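Local coordinates for pesticidal crystal protein Cry4Aa (Bacillus thuringiensis, PDB 2C9K) that binds midgut epithelial cells of insects, notably mosquito larvae, and promotes their colloid-osmotic lysis by forming pores, at residues G24-G29 against S82-H87; T32-L37 against R76-I81; T52-I57 against T230-A235; N56-E61 against N136-S141; R524-G529 against T561-K566. All blocks are in the same frame, centred on the assembly; numbering follows the deposited sequence.

Interaction 1 of 5, residues G24-G29 against S82-H87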
# COMPACT_ATOMS: atom_id res chain seq x y z
N GLY A 24 -16.89 -15.24 9.70
CA GLY A 24 -15.76 -14.51 9.16
C GLY A 24 -16.08 -13.13 8.60
O GLY A 24 -17.09 -12.52 8.96
N LEU A 25 -15.20 -12.66 7.72
CA LEU A 25 -15.35 -11.35 7.09
C LEU A 25 -16.42 -11.36 6.00
O LEU A 25 -16.54 -10.41 5.23
CB LEU A 25 -14.02 -10.89 6.48
CG LEU A 25 -12.83 -10.50 7.36
CD1 LEU A 25 -12.35 -11.70 8.18
CD2 LEU A 25 -11.70 -9.99 6.47
N ALA A 26 -17.19 -12.44 5.94
CA ALA A 26 -18.24 -12.58 4.93
C ALA A 26 -19.50 -11.77 5.25
O ALA A 26 -19.81 -10.80 4.56
CB ALA A 26 -18.60 -14.06 4.77
N LEU A 27 -20.22 -12.17 6.29
CA LEU A 27 -21.46 -11.50 6.69
C LEU A 27 -21.42 -9.97 6.68
O LEU A 27 -22.40 -9.32 6.31
CB LEU A 27 -21.86 -11.98 8.09
CG LEU A 27 -23.13 -11.37 8.68
CD1 LEU A 27 -24.36 -11.85 7.90
CD2 LEU A 27 -23.24 -11.77 10.14
N ILE A 28 -20.30 -9.39 7.09
CA ILE A 28 -20.17 -7.95 7.14
C ILE A 28 -19.37 -7.38 5.97
O ILE A 28 -19.84 -6.48 5.28
CB ILE A 28 -19.50 -7.51 8.46
CG1 ILE A 28 -20.35 -7.98 9.64
CG2 ILE A 28 -19.29 -6.00 8.47
CD1 ILE A 28 -21.82 -7.63 9.52
N GLY A 29 -18.16 -7.90 5.78
CA GLY A 29 -17.32 -7.43 4.68
C GLY A 29 -18.07 -7.51 3.36
O GLY A 29 -17.89 -6.67 2.48
N SER A 82 -24.22 -13.61 -3.48
CA SER A 82 -25.46 -13.16 -2.86
C SER A 82 -26.18 -14.29 -2.12
O SER A 82 -26.61 -14.12 -0.98
CB SER A 82 -26.39 -12.57 -3.92
OG SER A 82 -25.82 -11.43 -4.52
N THR A 83 -26.32 -15.44 -2.77
CA THR A 83 -26.98 -16.59 -2.17
C THR A 83 -26.21 -17.05 -0.94
O THR A 83 -26.78 -17.30 0.12
CB THR A 83 -27.08 -17.76 -3.17
OG1 THR A 83 -27.81 -17.34 -4.33
CG2 THR A 83 -27.80 -18.94 -2.53
N TYR A 84 -24.89 -17.17 -1.09
CA TYR A 84 -24.03 -17.58 0.01
C TYR A 84 -24.19 -16.60 1.17
O TYR A 84 -24.33 -17.01 2.33
CB TYR A 84 -22.57 -17.56 -0.44
CG TYR A 84 -21.58 -17.59 0.71
CD1 TYR A 84 -21.24 -18.79 1.33
CD2 TYR A 84 -21.02 -16.41 1.20
CE1 TYR A 84 -20.37 -18.82 2.40
CE2 TYR A 84 -20.15 -16.43 2.27
CZ TYR A 84 -19.83 -17.64 2.87
OH TYR A 84 -18.97 -17.67 3.93
N HIS A 85 -24.16 -15.31 0.84
CA HIS A 85 -24.28 -14.27 1.85
C HIS A 85 -25.59 -14.36 2.63
O HIS A 85 -25.61 -14.13 3.84
CB HIS A 85 -24.17 -12.89 1.18
CG HIS A 85 -24.22 -11.75 2.15
ND1 HIS A 85 -23.37 -11.66 3.24
CD2 HIS A 85 -24.99 -10.64 2.18
CE1 HIS A 85 -23.62 -10.54 3.89
NE2 HIS A 85 -24.60 -9.91 3.27
N ASN A 86 -26.68 -14.70 1.94
CA ASN A 86 -27.98 -14.82 2.60
C ASN A 86 -28.03 -15.99 3.57
O ASN A 86 -28.32 -15.81 4.75
CB ASN A 86 -29.11 -14.96 1.57
CG ASN A 86 -29.32 -13.70 0.75
OD1 ASN A 86 -29.25 -12.59 1.28
ND2 ASN A 86 -29.59 -13.87 -0.53
N HIS A 87 -27.75 -17.19 3.07
CA HIS A 87 -27.77 -18.38 3.91
C HIS A 87 -26.92 -18.19 5.17
O HIS A 87 -27.22 -18.76 6.23
CB HIS A 87 -27.27 -19.59 3.12
CG HIS A 87 -28.09 -19.89 1.90
ND1 HIS A 87 -29.45 -20.09 1.96
CD2 HIS A 87 -27.75 -20.01 0.60
CE1 HIS A 87 -29.92 -20.33 0.75
NE2 HIS A 87 -28.90 -20.28 -0.10

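Interaction 2 of 5, residues T32-L37 against R76-I81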
# COMPACT_ATOMS: atom_id res chain seq x y z
N THR A 32 -20.50 -4.80 2.28
CA THR A 32 -19.88 -3.66 1.63
C THR A 32 -19.34 -4.01 0.26
O THR A 32 -19.59 -3.31 -0.72
CB THR A 32 -18.73 -3.12 2.46
OG1 THR A 32 -19.22 -2.66 3.73
CG2 THR A 32 -18.04 -1.96 1.73
N LEU A 33 -18.59 -5.11 0.19
CA LEU A 33 -18.01 -5.54 -1.07
C LEU A 33 -19.01 -5.74 -2.21
O LEU A 33 -18.79 -5.23 -3.31
CB LEU A 33 -17.19 -6.81 -0.86
CG LEU A 33 -15.96 -6.58 0.03
CD1 LEU A 33 -15.24 -7.90 0.27
CD2 LEU A 33 -15.04 -5.56 -0.62
N ILE A 34 -20.11 -6.45 -1.97
CA ILE A 34 -21.10 -6.68 -3.01
C ILE A 34 -21.65 -5.38 -3.62
O ILE A 34 -21.68 -5.23 -4.84
CB ILE A 34 -22.28 -7.51 -2.48
CG1 ILE A 34 -21.78 -8.87 -2.00
CG2 ILE A 34 -23.31 -7.72 -3.58
CD1 ILE A 34 -22.87 -9.73 -1.39
N PRO A 35 -22.09 -4.44 -2.79
CA PRO A 35 -22.62 -3.16 -3.29
C PRO A 35 -21.56 -2.33 -4.03
O PRO A 35 -21.87 -1.59 -4.97
CB PRO A 35 -23.09 -2.46 -2.01
CG PRO A 35 -23.47 -3.59 -1.12
CD PRO A 35 -22.36 -4.58 -1.34
N VAL A 36 -20.31 -2.46 -3.60
CA VAL A 36 -19.20 -1.73 -4.20
C VAL A 36 -18.73 -2.36 -5.51
O VAL A 36 -18.33 -1.66 -6.44
CB VAL A 36 -18.00 -1.67 -3.22
CG1 VAL A 36 -16.79 -1.07 -3.92
CG2 VAL A 36 -18.37 -0.84 -2.00
N LEU A 37 -18.80 -3.69 -5.59
CA LEU A 37 -18.38 -4.42 -6.78
C LEU A 37 -19.53 -4.79 -7.73
O LEU A 37 -19.29 -5.21 -8.87
CB LEU A 37 -17.62 -5.69 -6.37
CG LEU A 37 -16.31 -5.46 -5.61
CD1 LEU A 37 -15.82 -6.78 -5.05
CD2 LEU A 37 -15.29 -4.86 -6.55
N ARG A 76 -20.73 -13.07 -12.57
CA ARG A 76 -21.48 -14.24 -12.17
C ARG A 76 -21.34 -14.39 -10.67
O ARG A 76 -22.23 -14.90 -9.99
CB ARG A 76 -20.93 -15.50 -12.83
CG ARG A 76 -21.13 -15.57 -14.33
CD ARG A 76 -20.37 -16.76 -14.86
NE ARG A 76 -20.42 -16.86 -16.31
CZ ARG A 76 -19.58 -17.61 -17.02
NH1 ARG A 76 -18.64 -18.32 -16.40
NH2 ARG A 76 -19.69 -17.66 -18.34
N SER A 77 -20.20 -13.95 -10.15
CA SER A 77 -19.93 -14.04 -8.73
C SER A 77 -21.03 -13.35 -7.93
O SER A 77 -21.26 -13.69 -6.77
CB SER A 77 -18.57 -13.41 -8.39
OG SER A 77 -17.49 -14.13 -8.97
N PHE A 78 -21.70 -12.39 -8.55
CA PHE A 78 -22.75 -11.68 -7.83
C PHE A 78 -23.80 -12.63 -7.25
O PHE A 78 -24.06 -12.62 -6.05
CB PHE A 78 -23.45 -10.67 -8.73
CG PHE A 78 -24.60 -9.97 -8.06
CD1 PHE A 78 -24.38 -9.17 -6.94
CD2 PHE A 78 -25.91 -10.16 -8.50
CE1 PHE A 78 -25.45 -8.57 -6.26
CE2 PHE A 78 -26.98 -9.57 -7.83
CZ PHE A 78 -26.75 -8.77 -6.71
N ASN A 79 -24.40 -13.44 -8.10
CA ASN A 79 -25.41 -14.38 -7.65
C ASN A 79 -24.84 -15.46 -6.74
O ASN A 79 -25.46 -15.83 -5.74
CB ASN A 79 -26.11 -15.02 -8.86
CG ASN A 79 -27.25 -14.16 -9.39
OD1 ASN A 79 -27.72 -14.36 -10.51
ND2 ASN A 79 -27.71 -13.22 -8.58
N VAL A 80 -23.65 -15.95 -7.06
CA VAL A 80 -23.03 -16.98 -6.24
C VAL A 80 -22.62 -16.44 -4.87
O VAL A 80 -22.56 -17.18 -3.90
CB VAL A 80 -21.79 -17.60 -6.94
CG1 VAL A 80 -21.12 -18.61 -6.03
CG2 VAL A 80 -22.22 -18.26 -8.25
N ILE A 81 -22.34 -15.14 -4.80
CA ILE A 81 -21.96 -14.53 -3.53
C ILE A 81 -23.21 -14.09 -2.76
O ILE A 81 -23.26 -14.20 -1.54
CB ILE A 81 -21.00 -13.31 -3.75
CG1 ILE A 81 -19.55 -13.78 -3.76
CG2 ILE A 81 -21.16 -12.27 -2.65
CD1 ILE A 81 -19.22 -14.78 -4.83

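Interaction 3 of 5, residues T52-I57 against T230-A235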
# COMPACT_ATOMS: atom_id res chain seq x y z
N THR A 52 -10.88 -1.11 -18.77
CA THR A 52 -10.74 0.04 -19.64
C THR A 52 -9.74 1.02 -19.07
O THR A 52 -8.88 1.53 -19.79
CB THR A 52 -12.09 0.73 -19.84
OG1 THR A 52 -13.00 -0.19 -20.44
CG2 THR A 52 -11.94 1.95 -20.73
N GLN A 53 -9.84 1.29 -17.77
CA GLN A 53 -8.93 2.24 -17.14
C GLN A 53 -7.48 1.77 -17.22
O GLN A 53 -6.58 2.57 -17.48
CB GLN A 53 -9.31 2.48 -15.67
CG GLN A 53 -8.55 3.65 -15.05
CD GLN A 53 -8.96 3.96 -13.62
OE1 GLN A 53 -8.48 4.93 -13.02
NE2 GLN A 53 -9.84 3.14 -13.06
N THR A 54 -7.25 0.48 -17.00
CA THR A 54 -5.90 -0.04 -17.08
C THR A 54 -5.38 0.11 -18.51
O THR A 54 -4.27 0.59 -18.73
CB THR A 54 -5.86 -1.52 -16.67
OG1 THR A 54 -6.08 -1.61 -15.26
CG2 THR A 54 -4.52 -2.14 -17.02
N LYS A 55 -6.20 -0.31 -19.46
CA LYS A 55 -5.88 -0.25 -20.89
C LYS A 55 -5.65 1.19 -21.35
O LYS A 55 -4.92 1.43 -22.31
CB LYS A 55 -7.02 -0.87 -21.69
CG LYS A 55 -6.81 -0.89 -23.20
CD LYS A 55 -8.16 -0.95 -23.91
CE LYS A 55 -8.10 -1.77 -25.19
NZ LYS A 55 -7.94 -3.24 -24.92
N ASN A 56 -6.28 2.14 -20.67
CA ASN A 56 -6.14 3.54 -21.02
C ASN A 56 -4.78 4.09 -20.62
O ASN A 56 -4.32 5.07 -21.18
CB ASN A 56 -7.24 4.39 -20.38
CG ASN A 56 -8.57 4.27 -21.11
OD1 ASN A 56 -8.62 4.32 -22.34
ND2 ASN A 56 -9.65 4.11 -20.35
N ILE A 57 -4.14 3.45 -19.65
CA ILE A 57 -2.83 3.91 -19.21
C ILE A 57 -1.72 3.23 -20.02
O ILE A 57 -0.69 3.85 -20.33
CB ILE A 57 -2.65 3.68 -17.68
CG1 ILE A 57 -1.91 2.38 -17.41
CG2 ILE A 57 -4.00 3.66 -17.00
CD1 ILE A 57 -0.42 2.59 -17.22
N THR A 230 0.89 3.30 -9.38
CA THR A 230 0.01 3.91 -8.41
C THR A 230 -1.38 3.28 -8.45
O THR A 230 -1.95 2.98 -7.41
CB THR A 230 -0.10 5.41 -8.67
OG1 THR A 230 1.19 6.01 -8.55
CG2 THR A 230 -1.06 6.05 -7.68
N LYS A 231 -1.91 3.06 -9.65
CA LYS A 231 -3.24 2.47 -9.79
C LYS A 231 -3.26 1.02 -9.33
O LYS A 231 -4.16 0.63 -8.59
CB LYS A 231 -3.73 2.55 -11.24
CG LYS A 231 -3.66 3.94 -11.87
CD LYS A 231 -4.43 4.96 -11.06
CE LYS A 231 -4.08 6.39 -11.48
NZ LYS A 231 -4.71 6.84 -12.76
N MET A 232 -2.27 0.24 -9.76
CA MET A 232 -2.20 -1.17 -9.39
C MET A 232 -1.82 -1.40 -7.94
O MET A 232 -2.19 -2.42 -7.35
CB MET A 232 -1.23 -1.91 -10.31
CG MET A 232 -1.70 -2.00 -11.75
SD MET A 232 -3.35 -2.74 -11.92
CE MET A 232 -4.37 -1.31 -12.02
N THR A 233 -1.08 -0.49 -7.35
CA THR A 233 -0.72 -0.67 -5.95
C THR A 233 -2.00 -0.59 -5.12
O THR A 233 -2.23 -1.44 -4.26
CB THR A 233 0.25 0.40 -5.46
OG1 THR A 233 1.55 0.13 -6.01
CG2 THR A 233 0.32 0.40 -3.94
N THR A 234 -2.82 0.41 -5.40
CA THR A 234 -4.07 0.59 -4.67
C THR A 234 -5.13 -0.43 -5.05
O THR A 234 -6.10 -0.63 -4.31
CB THR A 234 -4.65 1.99 -4.90
OG1 THR A 234 -5.10 2.11 -6.25
CG2 THR A 234 -3.60 3.04 -4.66
N ALA A 235 -4.96 -1.08 -6.20
CA ALA A 235 -5.94 -2.07 -6.64
C ALA A 235 -5.51 -3.48 -6.27
O ALA A 235 -6.23 -4.20 -5.58
CB ALA A 235 -6.16 -1.97 -8.14

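Interaction 4 of 5, residues N56-E61 against N136-S141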
# COMPACT_ATOMS: atom_id res chain seq x y z
N ASN A 56 -6.28 2.14 -20.67
CA ASN A 56 -6.14 3.54 -21.02
C ASN A 56 -4.78 4.09 -20.62
O ASN A 56 -4.32 5.07 -21.18
CB ASN A 56 -7.24 4.39 -20.38
CG ASN A 56 -8.57 4.27 -21.11
OD1 ASN A 56 -8.62 4.32 -22.34
ND2 ASN A 56 -9.65 4.11 -20.35
N ILE A 57 -4.14 3.45 -19.65
CA ILE A 57 -2.83 3.91 -19.21
C ILE A 57 -1.72 3.23 -20.02
O ILE A 57 -0.69 3.85 -20.33
CB ILE A 57 -2.65 3.68 -17.68
CG1 ILE A 57 -1.91 2.38 -17.41
CG2 ILE A 57 -4.00 3.66 -17.00
CD1 ILE A 57 -0.42 2.59 -17.22
N ILE A 58 -1.92 1.97 -20.37
CA ILE A 58 -0.93 1.23 -21.15
C ILE A 58 -1.08 1.56 -22.63
O ILE A 58 -0.18 1.34 -23.43
CB ILE A 58 -1.09 -0.28 -20.95
CG1 ILE A 58 -0.82 -0.63 -19.49
CG2 ILE A 58 -0.13 -1.03 -21.86
CD1 ILE A 58 -0.92 -2.11 -19.19
N LYS A 59 -2.25 2.10 -22.97
CA LYS A 59 -2.60 2.50 -24.32
C LYS A 59 -2.25 1.51 -25.44
O LYS A 59 -1.79 1.91 -26.51
CB LYS A 59 -2.00 3.87 -24.63
CG LYS A 59 -2.47 4.96 -23.66
CD LYS A 59 -2.42 6.36 -24.29
CE LYS A 59 -1.00 6.76 -24.72
NZ LYS A 59 -0.96 8.06 -25.47
N LYS A 60 -2.46 0.22 -25.18
CA LYS A 60 -2.22 -0.82 -26.18
C LYS A 60 -3.62 -1.32 -26.53
O LYS A 60 -4.57 -1.05 -25.80
CB LYS A 60 -1.37 -1.95 -25.62
CG LYS A 60 -1.07 -3.06 -26.61
CD LYS A 60 0.05 -3.97 -26.11
CE LYS A 60 0.47 -4.98 -27.17
NZ LYS A 60 1.73 -5.69 -26.79
N GLU A 61 -3.77 -2.07 -27.62
CA GLU A 61 -5.11 -2.50 -27.97
C GLU A 61 -5.43 -3.96 -28.23
O GLU A 61 -4.57 -4.77 -28.60
CB GLU A 61 -5.59 -1.68 -29.17
CG GLU A 61 -5.41 -0.20 -28.98
CD GLU A 61 -6.41 0.62 -29.77
OE1 GLU A 61 -7.60 0.64 -29.37
OE2 GLU A 61 -6.01 1.22 -30.78
N ASN A 136 -4.12 -10.37 -19.73
CA ASN A 136 -4.19 -10.75 -18.33
C ASN A 136 -3.71 -9.69 -17.36
O ASN A 136 -4.16 -9.65 -16.22
CB ASN A 136 -3.44 -12.05 -18.09
CG ASN A 136 -4.30 -13.26 -18.40
OD1 ASN A 136 -5.29 -13.52 -17.71
ND2 ASN A 136 -3.94 -13.99 -19.45
N ILE A 137 -2.81 -8.82 -17.79
CA ILE A 137 -2.37 -7.76 -16.90
C ILE A 137 -3.47 -6.71 -16.94
O ILE A 137 -3.66 -5.94 -16.00
CB ILE A 137 -1.05 -7.11 -17.35
CG1 ILE A 137 -1.31 -6.18 -18.52
CG2 ILE A 137 -0.04 -8.15 -17.73
CD1 ILE A 137 -0.30 -5.11 -18.62
N LEU A 138 -4.20 -6.69 -18.06
CA LEU A 138 -5.28 -5.74 -18.28
C LEU A 138 -6.52 -6.17 -17.49
O LEU A 138 -7.44 -5.38 -17.29
CB LEU A 138 -5.60 -5.68 -19.78
CG LEU A 138 -6.05 -4.33 -20.34
CD1 LEU A 138 -4.96 -3.30 -20.07
CD2 LEU A 138 -6.32 -4.44 -21.84
N VAL A 139 -6.54 -7.42 -17.05
CA VAL A 139 -7.66 -7.96 -16.29
C VAL A 139 -7.24 -8.24 -14.84
O VAL A 139 -8.07 -8.61 -14.00
CB VAL A 139 -8.18 -9.26 -16.95
CG1 VAL A 139 -9.31 -9.84 -16.16
CG2 VAL A 139 -8.65 -8.98 -18.36
N LEU A 140 -5.95 -8.05 -14.56
CA LEU A 140 -5.40 -8.29 -13.23
C LEU A 140 -6.18 -7.65 -12.10
O LEU A 140 -6.44 -8.29 -11.09
CB LEU A 140 -3.94 -7.83 -13.16
CG LEU A 140 -3.26 -8.02 -11.79
CD1 LEU A 140 -3.21 -9.50 -11.45
CD2 LEU A 140 -1.87 -7.44 -11.81
N SER A 141 -6.57 -6.39 -12.25
CA SER A 141 -7.31 -5.74 -11.17
C SER A 141 -8.63 -6.45 -10.88
O SER A 141 -9.03 -6.56 -9.72
CB SER A 141 -7.53 -4.25 -11.48
OG SER A 141 -8.50 -4.04 -12.47

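Interaction 5 of 5, residues R524-G529 against T561-K566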
# COMPACT_ATOMS: atom_id res chain seq x y z
N ARG A 524 8.14 -11.99 11.17
CA ARG A 524 7.91 -12.49 9.81
C ARG A 524 9.13 -12.01 9.02
O ARG A 524 9.24 -10.83 8.71
CB ARG A 524 6.63 -11.90 9.20
CG ARG A 524 6.24 -12.49 7.84
CD ARG A 524 4.81 -12.13 7.43
NE ARG A 524 4.31 -12.89 6.28
CZ ARG A 524 4.50 -12.58 4.99
NH1 ARG A 524 5.20 -11.50 4.66
NH2 ARG A 524 3.98 -13.33 4.04
N TYR A 525 10.02 -12.94 8.70
CA TYR A 525 11.26 -12.60 8.01
C TYR A 525 11.55 -13.54 6.85
O TYR A 525 10.86 -14.53 6.64
CB TYR A 525 12.42 -12.72 8.98
CG TYR A 525 12.72 -14.18 9.28
CD1 TYR A 525 13.89 -14.79 8.79
CD2 TYR A 525 11.80 -14.98 9.95
CE1 TYR A 525 14.11 -16.16 8.97
CE2 TYR A 525 12.01 -16.34 10.13
CZ TYR A 525 13.16 -16.92 9.63
OH TYR A 525 13.36 -18.27 9.79
N ALA A 526 12.63 -13.22 6.14
CA ALA A 526 13.12 -14.00 5.01
C ALA A 526 14.61 -14.17 5.30
O ALA A 526 15.21 -13.33 5.98
CB ALA A 526 12.91 -13.26 3.70
N SER A 527 15.21 -15.24 4.80
CA SER A 527 16.62 -15.47 5.06
C SER A 527 17.21 -16.60 4.25
O SER A 527 16.60 -17.66 4.14
CB SER A 527 16.82 -15.77 6.55
OG SER A 527 18.16 -16.16 6.82
N ASN A 528 18.38 -16.38 3.67
CA ASN A 528 19.03 -17.44 2.93
C ASN A 528 19.99 -18.12 3.92
O ASN A 528 19.59 -18.40 5.05
CB ASN A 528 19.79 -16.89 1.71
CG ASN A 528 20.61 -15.67 2.04
OD1 ASN A 528 21.08 -15.52 3.17
ND2 ASN A 528 20.81 -14.80 1.05
N GLY A 529 21.23 -18.37 3.51
CA GLY A 529 22.16 -19.04 4.40
C GLY A 529 21.83 -20.51 4.57
O GLY A 529 21.02 -21.07 3.82
N THR A 561 14.59 -9.06 -4.34
CA THR A 561 13.53 -8.28 -4.99
C THR A 561 12.36 -9.12 -5.42
O THR A 561 11.22 -8.66 -5.36
CB THR A 561 14.03 -7.53 -6.22
OG1 THR A 561 15.24 -8.13 -6.70
CG2 THR A 561 14.25 -6.06 -5.90
N ASN A 562 12.62 -10.35 -5.87
CA ASN A 562 11.53 -11.19 -6.30
C ASN A 562 11.28 -12.41 -5.42
O ASN A 562 11.03 -13.51 -5.92
CB ASN A 562 11.70 -11.60 -7.78
CG ASN A 562 13.16 -11.79 -8.17
OD1 ASN A 562 13.90 -12.56 -7.55
ND2 ASN A 562 13.58 -11.08 -9.22
N LEU A 563 11.35 -12.21 -4.11
CA LEU A 563 11.09 -13.29 -3.17
C LEU A 563 9.62 -13.71 -3.30
O LEU A 563 8.75 -12.87 -3.56
CB LEU A 563 11.35 -12.85 -1.73
CG LEU A 563 12.79 -12.60 -1.29
CD1 LEU A 563 12.83 -12.32 0.21
CD2 LEU A 563 13.65 -13.81 -1.62
N LYS A 564 9.35 -15.00 -3.15
CA LYS A 564 7.99 -15.48 -3.26
C LYS A 564 7.33 -15.50 -1.90
O LYS A 564 7.98 -15.29 -0.88
CB LYS A 564 7.97 -16.88 -3.88
CG LYS A 564 8.68 -16.96 -5.21
CD LYS A 564 8.17 -15.91 -6.17
CE LYS A 564 9.05 -15.83 -7.40
NZ LYS A 564 8.71 -14.64 -8.23
N TYR A 565 6.03 -15.75 -1.90
CA TYR A 565 5.26 -15.80 -0.68
C TYR A 565 5.80 -16.85 0.27
O TYR A 565 5.92 -16.61 1.47
CB TYR A 565 3.80 -16.11 -1.01
CG TYR A 565 2.93 -16.33 0.20
CD1 TYR A 565 2.39 -15.26 0.90
CD2 TYR A 565 2.68 -17.61 0.66
CE1 TYR A 565 1.61 -15.47 2.03
CE2 TYR A 565 1.91 -17.83 1.79
CZ TYR A 565 1.38 -16.77 2.47
OH TYR A 565 0.64 -17.02 3.59
N LYS A 566 6.13 -18.02 -0.26
CA LYS A 566 6.66 -19.10 0.56
C LYS A 566 8.02 -18.76 1.17
O LYS A 566 8.46 -19.41 2.12
CB LYS A 566 6.74 -20.38 -0.28
CG LYS A 566 7.42 -21.55 0.39
CD LYS A 566 8.92 -21.54 0.14
CE LYS A 566 9.23 -21.77 -1.34
NZ LYS A 566 8.69 -23.09 -1.80

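Interaction 1 of 5, residues G24-G29 against S82-H87
Leu27 and His85 bring the backbones to 6.2 Å between their CA atoms, where the loop 24-29 runs up against a turn of helix 77-89. Two aromatic side chains of the helix reach across to it. Tyr84 extends from the helix with CG anti to the backbone N (chi1 164°), which carries its phenol end to Ala26; the methyl CB lies at the ring edge, 3.8 Å from CE2. Alanine suits this place, small enough for the ring to come right up to the loop while still offering an apolar surface. The Tyr84 hydroxyl is hydrogen-bonded to Gln156, so its polar end is paired although buried. His85 turns its imidazole edge to the loop backbone: CE1 faces the carbonyl O of Leu27 near the ring plane, and CD1 of Leu27 adds a looser contact 4.3 Å from CE1. Tyr84 also packs against Ile107 and Val110 of helix 103-123 and Val153 of helix 140-164, while Leu25 and Ala26 touch helix 140-164, so helices 103-123 and 140-164 both pack beside this loop-to-helix contact.

Interaction 2 of 5, residues T32-L37 against R76-I81
This is an apolar helix-to-helix contact within the N-terminal helical bundle of the delta endotoxin, where Ile34 of helix 29-37 meets Phe78 and Ile81, one turn apart on helix 77-89. Ile34 and Phe78 are nearest in the backbone, with CA atoms 7.1 Å apart. A beta-branched isoleucine fits between two such neighbours because it has two arms to share out. CG2, anti to the backbone N, goes to the edge of the Phe78 ring, the two side chains crossing at about a right angle; the other arm, CG1 with CD1, lies on CG2 of Ile81, these side chains sliding past each other in opposite directions. Pro35 follows directly, and its ring nitrogen has no hydrogen to give to the preceding turn, so helix 29-37 is kinked here. Outward from the contact, Phe78 meets the ring of Phe38 with planes at about 45°, and Ile81 leans on Phe114 of helix 103-123. Leu33 and Leu37 touch helix 140-164 instead, at Leu149 and Gln145. At the ring edge, CG2 of Ile34 lies 3.5 Å from CE1 of Phe78 and 3.8 Å from its CD1.

Interaction 3 of 5, residues T52-I57 against T230-A235
Met232 reaches from helix 222-240 toward Thr54 on helix 46-58, joining two helices of the N-terminal bundle whose nearest CA atoms, those of Thr54 and Lys231, are 8.2 Å apart. Its CB leaves the helix beside the gap, and CG, set anti to the carbonyl carbon (chi1 -67°), still keeps well clear of the other helix. The chain then bends twice, at chi2 and chi3. SD thereby comes to 4.5 Å from OG1 of Thr54, and CE goes further, to 3.7 Å from the same oxygen. An unbranched, flexible methionine suits this task, since its freely turning chain can fold the tip across to a neighbour on the next helix. The two side chains cross at about a right angle. The hydroxyl of Thr54 is spent on the carbonyl O of Phe50, one turn back, so OG1 meets the methyl by van der Waals contact without losing a polar partner. Beside this pair Lys231 and Gln53 point toward each other, and Gln53 also rests on Tyr6 of helix 5-16. Helix 222-240 widens into a pi-type turn at 233-235, where Thr234 OG1 gives a 2.9 Å hydrogen bond to the carbonyl O of Lys231, approaching from above the carbonyl plane at a C=O...donor angle of 124°.

Interaction 4 of 5, residues N56-E61 against N136-S141
Ile58, Ile137 and Leu138 meet through aliphatic branches alone: no ring, amide or guanidinium offers a face or an edge here, and every touching atom across the contact is a methyl or methylene carbon. Ile58 does the reaching. Its CG1 stands anti to the carbonyl carbon (chi1 -63°) and the chain runs on straight, which carries CD1 out to both partners. CD1 lies 4.1 Å from CG1 of Ile137, whose side chain it crosses obliquely, and 4.3 Å from CD1 of Leu138. The contact belongs to the N-terminal helical bundle, at the place where helix 46-58 ends and where the helical course is interrupted between helix 129-137 and helix 140-164. Isoleucine and leucine suit a buried junction of this kind, filling it without polar atoms that would need partners. Lys59, the first residue to leave helical geometry, takes a positive phi (45°), which ends the helix, and its side chain is exposed. Close by, the carbonyl O of Lys60 is hydrogen-bonded to the hydroxyl of Tyr134, and Asn136 ND2 to the carbonyl O atoms of Cys132 and Val122. Cys132 is disulfide-linked to Cys125. Helix 183-208 covers the contact further, with Leu207 against Ile58 and Thr200 against Ile137.

Interaction 5 of 5, residues R524-G529 against T561-K566
Arg524 lays the edge of its guanidinium against the ring of Tyr565, with NH2 3.8 Å from CE1 and 4.0 Å from CD1. The arginine chain is extended from CG to NE, with CG anti to the backbone N (chi1 -173°), and so spans the gap from strand 517-527 to the loop ahead of strand 569-572. The two flat groups are inclined by 49°, and the side chains cross at about a right angle. Further along, Ala526 CB meets Leu563 CD1 at 3.6 Å; a small residue on the strand leaves room for the leucine, which also packs on Phe555, Phe568 and Leu601. Both segments belong to the C-terminal beta-sandwich domain, yet Tyr565 reaches Ile190, Glu191 and Thr194 of helix 183-208 in the N-terminal bundle, so the contact backs an interface between domains. Arg524 NH1 makes a salt bridge to Asp603, and its NE a weak hydrogen bond to Tyr570 OH. The buried guanidinium charge is therefore probably balanced mainly by Asp603, with the Tyr565 ring packed against one edge of the group.

Interactions 1 to 4 lie in the N-terminal helical bundle, interaction 5 in the C-terminal beta domain. Interactions 1 and 2 share helix 77-89, with centres 10 Å apart, and along the chain the second is nested inside the loop closed by the first. Interactions 3 and 4 start from the same part of helix 46-58, share Asn56 and Ile57, and have centres 8 Å apart; Leu138 also packs on Thr54. The centres of these two pairs are 21 to 31 Å apart, and their segments alternate in sequence, so contacts distant in sequence interlock within one bundle. Interaction 5 follows in series, its centre 27 to 34 Å from the others. Its loop touches helix 183-208, as interaction 4 does, so that helix borders both the bundle contact and the C-terminal domain.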